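Local coordinates for putative outer membrane protein (LpxR) (Salmonella typhimurium, PDB 3FID), which probably removes acyl chains from lipid A, as a lipopolysaccharide-modifying beta-barrel enzyme of the bacterial outer membrane, at residues A[187-192]-A[214-219]; A[219-224]-A[255-260]. All blocks are in the same frame, centred on the assembly; numbering follows the deposited sequence.

Contact 1. Residues A[187-192]-A[214-219]. With CXE (pentaethylene glycol monodecyl ether), chain K.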
# COMPACT_ATOMS: atom_id res chain seq x y z
N LEU A 187 10.52 10.50 -13.36
CA LEU A 187 10.51 11.19 -14.64
C LEU A 187 9.21 10.89 -15.35
O LEU A 187 8.65 9.79 -15.22
CB LEU A 187 11.72 10.76 -15.47
CG LEU A 187 11.76 9.43 -16.18
CD1 LEU A 187 11.18 9.61 -17.61
CD2 LEU A 187 13.24 9.00 -16.26
N GLY A 188 8.75 11.84 -16.16
CA GLY A 188 7.41 11.73 -16.77
C GLY A 188 7.08 12.98 -17.57
O GLY A 188 7.84 13.95 -17.55
N ASN A 189 5.94 12.97 -18.25
CA ASN A 189 5.53 14.16 -19.03
C ASN A 189 4.59 15.10 -18.31
O ASN A 189 4.08 16.05 -18.90
CB ASN A 189 5.01 13.75 -20.42
CG ASN A 189 3.71 13.01 -20.37
OD1 ASN A 189 3.30 12.52 -19.31
ND2 ASN A 189 3.03 12.92 -21.51
N ASP A 190 4.36 14.88 -17.01
CA ASP A 190 3.52 15.79 -16.26
C ASP A 190 4.08 16.14 -14.89
O ASP A 190 4.28 15.26 -14.06
CB ASP A 190 2.07 15.26 -16.13
CG ASP A 190 1.15 16.28 -15.50
OD1 ASP A 190 0.55 16.02 -14.42
OD2 ASP A 190 1.03 17.40 -16.06
N LYS A 191 4.33 17.43 -14.68
CA LYS A 191 4.89 17.93 -13.41
C LYS A 191 4.04 17.57 -12.17
O LYS A 191 4.60 17.18 -11.12
CB LYS A 191 5.11 19.46 -13.50
CG LYS A 191 5.35 20.13 -12.14
CD LYS A 191 5.44 21.68 -12.27
CE LYS A 191 5.90 22.30 -10.96
NZ LYS A 191 7.38 22.23 -10.82
N THR A 192 2.71 17.72 -12.28
CA THR A 192 1.81 17.50 -11.13
C THR A 192 1.81 16.00 -10.75
O THR A 192 1.95 15.64 -9.58
CB THR A 192 0.36 17.97 -11.44
OG1 THR A 192 0.37 19.37 -11.76
CG2 THR A 192 -0.55 17.75 -10.21
N GLY A 214 -4.45 13.43 -23.04
CA GLY A 214 -3.75 12.62 -24.02
C GLY A 214 -2.81 11.62 -23.37
O GLY A 214 -3.18 10.94 -22.42
N LEU A 215 -1.58 11.56 -23.89
CA LEU A 215 -0.54 10.68 -23.36
C LEU A 215 -0.10 11.12 -21.96
O LEU A 215 0.21 12.28 -21.72
CB LEU A 215 0.69 10.62 -24.29
CG LEU A 215 1.86 9.70 -23.90
CD1 LEU A 215 1.58 8.19 -24.09
CD2 LEU A 215 3.15 10.10 -24.61
N ILE A 216 -0.06 10.14 -21.07
CA ILE A 216 0.49 10.34 -19.75
C ILE A 216 1.46 9.20 -19.49
O ILE A 216 1.20 8.02 -19.86
CB ILE A 216 -0.63 10.43 -18.70
CG1 ILE A 216 -0.08 10.97 -17.37
CG2 ILE A 216 -1.35 9.06 -18.52
CD1 ILE A 216 -1.16 11.40 -16.40
N TYR A 217 2.61 9.55 -18.94
CA TYR A 217 3.56 8.52 -18.49
C TYR A 217 4.43 8.97 -17.32
O TYR A 217 4.68 10.16 -17.14
CB TYR A 217 4.42 7.98 -19.64
CG TYR A 217 5.43 8.96 -20.16
CD1 TYR A 217 5.12 9.77 -21.28
CD2 TYR A 217 6.69 9.07 -19.56
CE1 TYR A 217 6.04 10.69 -21.76
CE2 TYR A 217 7.62 9.98 -20.05
CZ TYR A 217 7.30 10.78 -21.13
OH TYR A 217 8.24 11.67 -21.57
N LYS A 218 4.88 8.00 -16.54
CA LYS A 218 5.65 8.29 -15.33
C LYS A 218 6.43 7.04 -14.97
O LYS A 218 5.90 5.94 -15.10
CB LYS A 218 4.70 8.69 -14.19
CG LYS A 218 5.40 8.90 -12.82
CD LYS A 218 4.42 9.37 -11.73
CE LYS A 218 5.15 9.41 -10.36
NZ LYS A 218 4.17 9.82 -9.29
N VAL A 219 7.71 7.20 -14.59
CA VAL A 219 8.51 6.10 -14.07
C VAL A 219 9.14 6.60 -12.79
O VAL A 219 9.55 7.75 -12.72
CB VAL A 219 9.62 5.65 -15.05
CG1 VAL A 219 10.33 4.45 -14.50
CG2 VAL A 219 9.02 5.31 -16.46
C1 CXE K . 13.76 7.93 -12.53
C2 CXE K . 13.12 6.73 -11.87
C3 CXE K . 14.00 5.48 -11.95
C4 CXE K . 13.74 4.69 -13.23
C5 CXE K . 14.49 3.37 -13.31
C6 CXE K . 13.60 2.30 -13.94
C7 CXE K . 14.35 1.27 -14.81
C8 CXE K . 13.37 0.22 -15.32
C9 CXE K . 14.05 -0.95 -16.03
C10 CXE K . 13.00 -1.91 -16.58
O11 CXE K . 13.61 -2.88 -17.44
C12 CXE K . 12.72 -3.94 -17.78
C13 CXE K . 13.50 -5.17 -18.25
O14 CXE K . 12.60 -6.25 -18.52
C15 CXE K . 13.11 -7.53 -18.13
C16 CXE K . 12.93 -7.73 -16.62
O17 CXE K . 13.19 -9.08 -16.24
C18 CXE K . 14.31 -9.21 -15.37
C19 CXE K . 14.77 -10.66 -15.33
O20 CXE K . 13.96 -11.43 -16.21
O HOH W 1 4.19 12.50 -15.42
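Asn189 lays its side-chain amide against the ring of Tyr217 and also binds the backbone of the strand that carries that ring. Its CB sits above the rim, 3.5 Å from Tyr217 CE1, and chi1 of 69°, with CG between the backbone N and the carbonyl carbon, turns CG in above the CD1-CE1 side of the ring. OD1 comes over the face, toward the rim, in an offset stack with amide and ring planes 26° apart. OD1 accepts a hydrogen bond from Tyr217 N at 3.1 Å, with the donor well above the carbonyl plane, while ND2 donates one to Leu215 O at 2.9 Å; that oxygen lies close to the amide plane, but ND2 stands above the plane of its carbonyl. Lys212 NZ also hydrogen-bonds to Leu215 O. The backbone N of Asn189 adds a longer bond of 3.3 Å to Tyr217 O, and a water bridges that same oxygen to Asp190 N.

Before Asn189, Leu187 and Val219 form an antiparallel hydrogen-bonded pair, with Val219 N 2.8 Å from Leu187 O. Gly188 faces Lys218, whose extended chain leads away to Asn197 and Phe193. Leu187 CD1 reaches the edge of the Tyr217 ring, and Val219 CG1 meets the detergent tail. Here an asparagine amide continues the ladder where strand 176-188 ends, just before Asp190 N-caps helix 191-194, at one end of an outer-membrane beta-barrel wall.

Contact 2. Residues A[219-224]-A[255-260]; sequences VFAGVE and YRVGAT. With CXE (pentaethylene glycol monodecyl ether), chain L; CXE (pentaethylene glycol monodecyl ether), chain K; CXE (pentaethylene glycol monodecyl ether), chain M.
The Tyr255 ring is covered on both faces: Val223 CG2 sits over one, 3.7 Å from the ring centroid in a CH-pi contact, and C13 of a detergent molecule (chain L) lies over the opposite one toward the rim. C7 of the same detergent comes in at the edge. Val223 chi1 of 55° puts CG1 between the backbone N and the carbonyl carbon, 3.7 Å from C22 of another detergent (chain M).

The Phe220 ring turns back over the neighbouring strand. Gly258 CA lies over its face, 3.9 Å from the centroid, and Arg256 CB stands at its edge, 4.0 Å from Phe220 CE2. The ring lies flat on the glycine backbone, with Phe220 CE1 3.3 Å from Gly258 C. The Arg256 guanidinium, 14° from parallel to the ring, makes a salt bridge with Glu254 and a hydrogen bond to Asn289.

Between the two strands runs an antiparallel ladder of hydrogen-bonded pairs, Phe220-Gly258 and Gly222-Arg256, with Phe220 N 2.9 Å from Gly258 O. Val219, Ala221, Val223, Tyr255, Val257 and Ala259 share the detergent-lined face, partly covered by helix 16-23 and consistent with the outer surface of a transmembrane beta-barrel; Phe220 and Arg256 point to the other.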
# COMPACT_ATOMS: atom_id res chain seq x y z
N VAL A 219 7.71 7.20 -14.59
CA VAL A 219 8.51 6.10 -14.07
C VAL A 219 9.14 6.60 -12.79
O VAL A 219 9.55 7.75 -12.72
CB VAL A 219 9.62 5.65 -15.05
CG1 VAL A 219 10.33 4.45 -14.50
CG2 VAL A 219 9.02 5.31 -16.46
N PHE A 220 9.18 5.77 -11.75
CA PHE A 220 9.61 6.28 -10.45
C PHE A 220 10.27 5.20 -9.62
O PHE A 220 10.06 4.00 -9.85
CB PHE A 220 8.42 6.88 -9.64
CG PHE A 220 7.42 5.84 -9.23
CD1 PHE A 220 6.40 5.47 -10.10
CD2 PHE A 220 7.56 5.18 -8.01
CE1 PHE A 220 5.49 4.45 -9.75
CE2 PHE A 220 6.66 4.17 -7.65
CZ PHE A 220 5.63 3.79 -8.54
N ALA A 221 11.06 5.66 -8.66
CA ALA A 221 11.71 4.79 -7.68
C ALA A 221 11.82 5.59 -6.38
O ALA A 221 12.16 6.78 -6.41
CB ALA A 221 13.09 4.39 -8.21
N GLY A 222 11.48 4.96 -5.25
CA GLY A 222 11.52 5.65 -3.94
C GLY A 222 11.71 4.69 -2.78
O GLY A 222 11.51 3.49 -2.93
N VAL A 223 12.09 5.24 -1.64
CA VAL A 223 12.21 4.48 -0.38
C VAL A 223 11.76 5.40 0.73
O VAL A 223 12.02 6.63 0.70
CB VAL A 223 13.64 3.94 -0.12
CG1 VAL A 223 14.74 5.06 -0.17
CG2 VAL A 223 13.71 3.15 1.18
N GLU A 224 11.08 4.83 1.71
CA GLU A 224 10.68 5.55 2.89
C GLU A 224 11.04 4.74 4.12
O GLU A 224 10.74 3.57 4.19
CB GLU A 224 9.16 5.83 2.89
CG GLU A 224 8.69 6.54 4.16
CD GLU A 224 7.17 6.66 4.27
OE1 GLU A 224 6.49 5.72 4.74
OE2 GLU A 224 6.64 7.71 3.88
N TYR A 255 10.30 0.08 -0.19
CA TYR A 255 10.83 0.43 -1.51
C TYR A 255 9.73 0.28 -2.54
O TYR A 255 8.95 -0.67 -2.48
CB TYR A 255 11.96 -0.54 -1.87
CG TYR A 255 13.17 -0.38 -1.00
CD1 TYR A 255 14.24 0.41 -1.43
CD2 TYR A 255 13.26 -1.01 0.26
CE1 TYR A 255 15.37 0.57 -0.65
CE2 TYR A 255 14.40 -0.85 1.05
CZ TYR A 255 15.44 -0.05 0.59
OH TYR A 255 16.58 0.16 1.34
N ARG A 256 9.67 1.20 -3.50
CA ARG A 256 8.64 1.15 -4.55
C ARG A 256 9.31 1.57 -5.85
O ARG A 256 9.97 2.61 -5.90
CB ARG A 256 7.46 2.11 -4.28
CG ARG A 256 6.76 1.95 -2.94
CD ARG A 256 5.38 2.66 -2.92
NE ARG A 256 4.52 1.81 -2.09
CZ ARG A 256 3.47 1.07 -2.47
NH1 ARG A 256 2.86 0.35 -1.55
NH2 ARG A 256 2.99 1.05 -3.73
N VAL A 257 9.17 0.73 -6.87
CA VAL A 257 9.65 1.03 -8.19
C VAL A 257 8.50 0.76 -9.14
O VAL A 257 7.88 -0.34 -9.10
CB VAL A 257 10.87 0.10 -8.53
CG1 VAL A 257 11.23 0.20 -10.02
CG2 VAL A 257 12.07 0.38 -7.58
N GLY A 258 8.17 1.71 -10.01
CA GLY A 258 7.04 1.48 -10.88
C GLY A 258 6.86 2.46 -12.01
O GLY A 258 7.72 3.30 -12.25
N ALA A 259 5.72 2.33 -12.69
CA ALA A 259 5.43 3.16 -13.88
C ALA A 259 3.92 3.24 -14.13
O ALA A 259 3.14 2.35 -13.72
CB ALA A 259 6.11 2.57 -15.13
N THR A 260 3.54 4.31 -14.82
CA THR A 260 2.21 4.49 -15.39
C THR A 260 2.31 4.82 -16.88
O THR A 260 3.16 5.62 -17.28
CB THR A 260 1.48 5.61 -14.70
OG1 THR A 260 1.31 5.27 -13.32
CG2 THR A 260 0.08 5.92 -15.37
C1 CXE L . 17.32 8.84 -2.52
C2 CXE L . 16.49 8.74 -3.78
C3 CXE L . 15.50 7.58 -3.68
C4 CXE L . 15.81 6.44 -4.63
C5 CXE L . 15.77 5.11 -3.88
C6 CXE L . 14.95 4.05 -4.61
C7 CXE L . 15.48 2.67 -4.32
C8 CXE L . 14.68 1.60 -5.02
C9 CXE L . 15.59 0.47 -5.47
C10 CXE L . 15.26 -0.86 -4.80
O11 CXE L . 16.47 -1.61 -4.69
C12 CXE L . 16.34 -2.87 -4.02
C13 CXE L . 16.31 -2.72 -2.50
O14 CXE L . 17.62 -2.43 -2.00
C15 CXE L . 17.70 -2.53 -0.57
C1 CXE K . 13.76 7.93 -12.53
C2 CXE K . 13.12 6.73 -11.87
C3 CXE K . 14.00 5.48 -11.95
C4 CXE K . 13.74 4.69 -13.23
C5 CXE K . 14.49 3.37 -13.31
C6 CXE K . 13.60 2.30 -13.94
C7 CXE K . 14.35 1.27 -14.81
C8 CXE K . 13.37 0.22 -15.32
C9 CXE K . 14.05 -0.95 -16.03
C10 CXE K . 13.00 -1.91 -16.58
O11 CXE K . 13.61 -2.88 -17.44
C12 CXE K . 12.72 -3.94 -17.78
C13 CXE K . 13.50 -5.17 -18.25
O14 CXE K . 12.60 -6.25 -18.52
C15 CXE K . 13.11 -7.53 -18.13
C16 CXE K . 12.93 -7.73 -16.62
O17 CXE K . 13.19 -9.08 -16.24
C18 CXE K . 14.31 -9.21 -15.37
C19 CXE K . 14.77 -10.66 -15.33
O20 CXE K . 13.96 -11.43 -16.21
C1 CXE M . 4.85 27.34 4.64
C2 CXE M . 5.46 26.30 5.55
C3 CXE M . 6.56 25.51 4.84
C4 CXE M . 6.55 24.03 5.22
C5 CXE M . 7.89 23.35 4.96
C6 CXE M . 7.73 21.84 4.92
C7 CXE M . 8.93 21.10 4.33
C8 CXE M . 8.87 19.61 4.70
C9 CXE M . 9.71 18.71 3.80
C10 CXE M . 10.49 17.69 4.62
O11 CXE M . 11.16 16.77 3.77
C12 CXE M . 12.44 16.36 4.28
C13 CXE M . 12.52 14.83 4.50
O14 CXE M . 13.79 14.31 4.11
C15 CXE M . 13.86 12.88 4.15
C16 CXE M . 14.79 12.32 3.07
O17 CXE M . 15.46 11.16 3.58
C18 CXE M . 15.55 10.04 2.68
C19 CXE M . 16.21 8.85 3.38
O20 CXE M . 15.33 7.71 3.41
C21 CXE M . 15.81 6.61 4.19
C22 CXE M . 16.02 5.43 3.24
O23 CXE M . 16.39 4.24 3.93
C24 CXE M . 17.18 3.38 3.10
C25 CXE M . 18.45 3.04 3.85
O26 CXE M . 19.33 2.35 2.98

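How the contacts relate
Strand 215-228 is common to both contacts, and Val219 is the residue they share. Contact 1 joins its beginning to the end of strand 176-188, and contact 2 joins its next part to strand 251-263 on the other side, so three neighbouring strands, 176-188, 215-228 and 251-263, lie side by side in the barrel wall. The contacts come in series along the chain, their centres about 14 Å apart, and touch directly: Lys218 O is 2.9 Å from Thr260 N, a probable hydrogen bond. One detergent molecule (chain K) touches both, consistent with a continuous lipid-facing surface. Contact 1 thus lies where strand 176-188 gives way to helix 191-194 and a long connection, contact 2 farther into the wall.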